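Local coordinates for B-129 (Sulfolobus virus 1, PDB 2WBT), which is a zinc-binding protein with two C2H2-type zinc fingers, probably binds DNA, and is essential for virus function, at residues V102-K107 / D118-K123. Sequence-based numbering, arbitrary orientation.
Sequences VCPVCK and DHVCKK. With ZN (zinc ion), chain D.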
loop_
_atom_site.group_PDB
_atom_site.type_symbol
_atom_site.label_atom_id
_atom_site.label_comp_id
_atom_site.label_asym_id
_atom_site.label_seq_id
_atom_site.Cartn_x
_atom_site.Cartn_y
_atom_site.Cartn_z
ATOM N N VAL A 102 -11.788 -15.421 -8.286
ATOM C CA VAL A 102 -10.575 -15.348 -7.473
ATOM C C VAL A 102 -10.286 -13.905 -7.078
ATOM O O VAL A 102 -10.419 -12.987 -7.892
ATOM C CB VAL A 102 -9.346 -15.909 -8.219
ATOM C CG1 VAL A 102 -8.193 -16.119 -7.252
ATOM C CG2 VAL A 102 -9.692 -17.217 -8.919
ATOM N N CYS A 103 -9.892 -13.718 -5.823
ATOM C CA CYS A 103 -9.503 -12.401 -5.329
ATOM C C CYS A 103 -8.108 -12.047 -5.847
ATOM O O CYS A 103 -7.155 -12.791 -5.581
ATOM C CB CYS A 103 -9.540 -12.365 -3.798
ATOM S SG CYS A 103 -8.803 -10.876 -3.071
ATOM N N PRO A 104 -7.980 -10.899 -6.565
ATOM C CA PRO A 104 -6.708 -10.528 -7.200
ATOM C C PRO A 104 -5.568 -10.334 -6.198
ATOM O O PRO A 104 -4.400 -10.300 -6.590
ATOM C CB PRO A 104 -7.037 -9.193 -7.885
ATOM C CG PRO A 104 -8.187 -8.657 -7.133
ATOM C CD PRO A 104 -9.001 -9.856 -6.786
ATOM N N VAL A 105 -5.922 -10.217 -4.921
ATOM C CA VAL A 105 -4.971 -9.938 -3.853
ATOM C C VAL A 105 -4.472 -11.218 -3.174
ATOM O O VAL A 105 -3.275 -11.504 -3.187
ATOM C CB VAL A 105 -5.600 -9.010 -2.788
ATOM C CG1 VAL A 105 -4.547 -8.551 -1.791
ATOM C CG2 VAL A 105 -6.266 -7.808 -3.450
ATOM N N CYS A 106 -5.394 -11.981 -2.592
ATOM C CA CYS A 106 -5.045 -13.158 -1.772
ATOM C C CYS A 106 -5.216 -14.510 -2.468
ATOM O O CYS A 106 -4.731 -15.522 -1.967
ATOM C CB CYS A 106 -5.844 -13.158 -0.470
ATOM S SG CYS A 106 -7.535 -13.750 -0.636
ATOM N N LYS A 107 -5.920 -14.530 -3.597
ATOM C CA LYS A 107 -6.059 -15.743 -4.420
ATOM C C LYS A 107 -7.015 -16.790 -3.848
ATOM O O LYS A 107 -6.934 -17.972 -4.197
ATOM C CB LYS A 107 -4.688 -16.377 -4.687
ATOM C CG LYS A 107 -3.736 -15.451 -5.398
ATOM C CD LYS A 107 -4.105 -15.338 -6.863
ATOM C CE LYS A 107 -3.619 -14.038 -7.465
ATOM N NZ LYS A 107 -3.451 -14.142 -8.941
ATOM N N ASP A 118 -17.364 -8.837 -1.991
ATOM C CA ASP A 118 -17.511 -8.630 -0.545
ATOM C C ASP A 118 -16.215 -8.955 0.183
ATOM O O ASP A 118 -15.843 -8.270 1.136
ATOM C CB ASP A 118 -18.634 -9.500 0.035
ATOM C CG ASP A 118 -19.985 -9.234 -0.607
ATOM O OD1 ASP A 118 -20.162 -8.166 -1.232
ATOM O OD2 ASP A 118 -20.875 -10.101 -0.485
ATOM N N HIS A 119 -15.534 -10.004 -0.272
ATOM C CA HIS A 119 -14.257 -10.411 0.319
ATOM C C HIS A 119 -13.172 -9.350 0.144
ATOM O O HIS A 119 -12.483 -9.002 1.108
ATOM C CB HIS A 119 -13.787 -11.750 -0.265
ATOM C CG HIS A 119 -12.326 -12.018 -0.064
ATOM N ND1 HIS A 119 -11.806 -12.584 1.092
ATOM C CD2 HIS A 119 -11.274 -11.815 -0.895
ATOM C CE1 HIS A 119 -10.496 -12.703 0.966
ATOM N NE2 HIS A 119 -10.147 -12.243 -0.231
ATOM N N VAL A 120 -13.022 -8.835 -1.074
ATOM C CA VAL A 120 -11.996 -7.825 -1.359
ATOM C C VAL A 120 -12.257 -6.517 -0.600
ATOM O O VAL A 120 -11.332 -5.747 -0.340
ATOM C CB VAL A 120 -11.870 -7.554 -2.877
ATOM C CG1 VAL A 120 -10.844 -6.460 -3.153
ATOM C CG2 VAL A 120 -11.491 -8.829 -3.612
ATOM N N CYS A 121 -13.516 -6.277 -0.243
ATOM C CA CYS A 121 -13.881 -5.124 0.582
ATOM C C CYS A 121 -13.710 -5.411 2.075
ATOM O O CYS A 121 -13.184 -4.579 2.811
ATOM C CB CYS A 121 -15.329 -4.714 0.310
ATOM S SG CYS A 121 -15.907 -3.300 1.295
ATOM N N LYS A 122 -14.166 -6.576 2.522
ATOM C CA LYS A 122 -14.134 -6.918 3.949
ATOM C C LYS A 122 -12.738 -7.210 4.483
ATOM O O LYS A 122 -12.404 -6.786 5.588
ATOM C CB LYS A 122 -15.024 -8.122 4.243
ATOM C CG LYS A 122 -16.497 -7.786 4.383
ATOM C CD LYS A 122 -17.347 -9.012 4.726
ATOM C CE LYS A 122 -16.812 -10.316 4.125
ATOM N NZ LYS A 122 -17.866 -11.373 4.063
ATOM N N LYS A 123 -11.935 -7.945 3.717
ATOM C CA LYS A 123 -10.610 -8.370 4.187
ATOM C C LYS A 123 -9.426 -7.712 3.471
ATOM O O LYS A 123 -8.277 -7.973 3.829
ATOM C CB LYS A 123 -10.498 -9.898 4.148
ATOM C CG LYS A 123 -11.030 -10.545 5.421
ATOM C CD LYS A 123 -11.391 -12.007 5.241
ATOM C CE LYS A 123 -10.164 -12.893 5.172
ATOM N NZ LYS A 123 -10.561 -14.327 5.066
HETATM ZN ZN ZN D . -8.335 -11.822 -1.068
#
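H119 presents the edge of its imidazole ring to C103 and C106, and a zinc ion joins all three. NE2 of H119 bonds the zinc at 2.0 Å. C103 SG lies 2.3 Å from the zinc and C106 SG 2.1 Å from it. C103 SG is in the ring plane, on the CD2 side, and C106 SG is nearer NE2 and CE1. The CG of H119 is anti to its backbone N (chi1 161°). This is the Cys2His2 site of the second zinc finger, with a CxxC turn facing helix 113-122. H124 supplies the fourth ligand, and its ring meets that of H119 with the planes steeply inclined. Backbone N-H groups of the turn also point at C103 SG. V105 N donates to C103 SG at 3.5 Å, and the bond from C106 N to the same sulfur is weak. Such donors probably ease the negative charge on the thiolate. V120, next on the helix, sets CG2 3.4 Å from C103 SG. V120 CG2 is also 4.0 Å from C103 CB and 4.2 Å from P104 CD, both loose apolar contacts. Beyond this, P104 and V105 rest on Y62 of helix 60-72, while V120 touches L79.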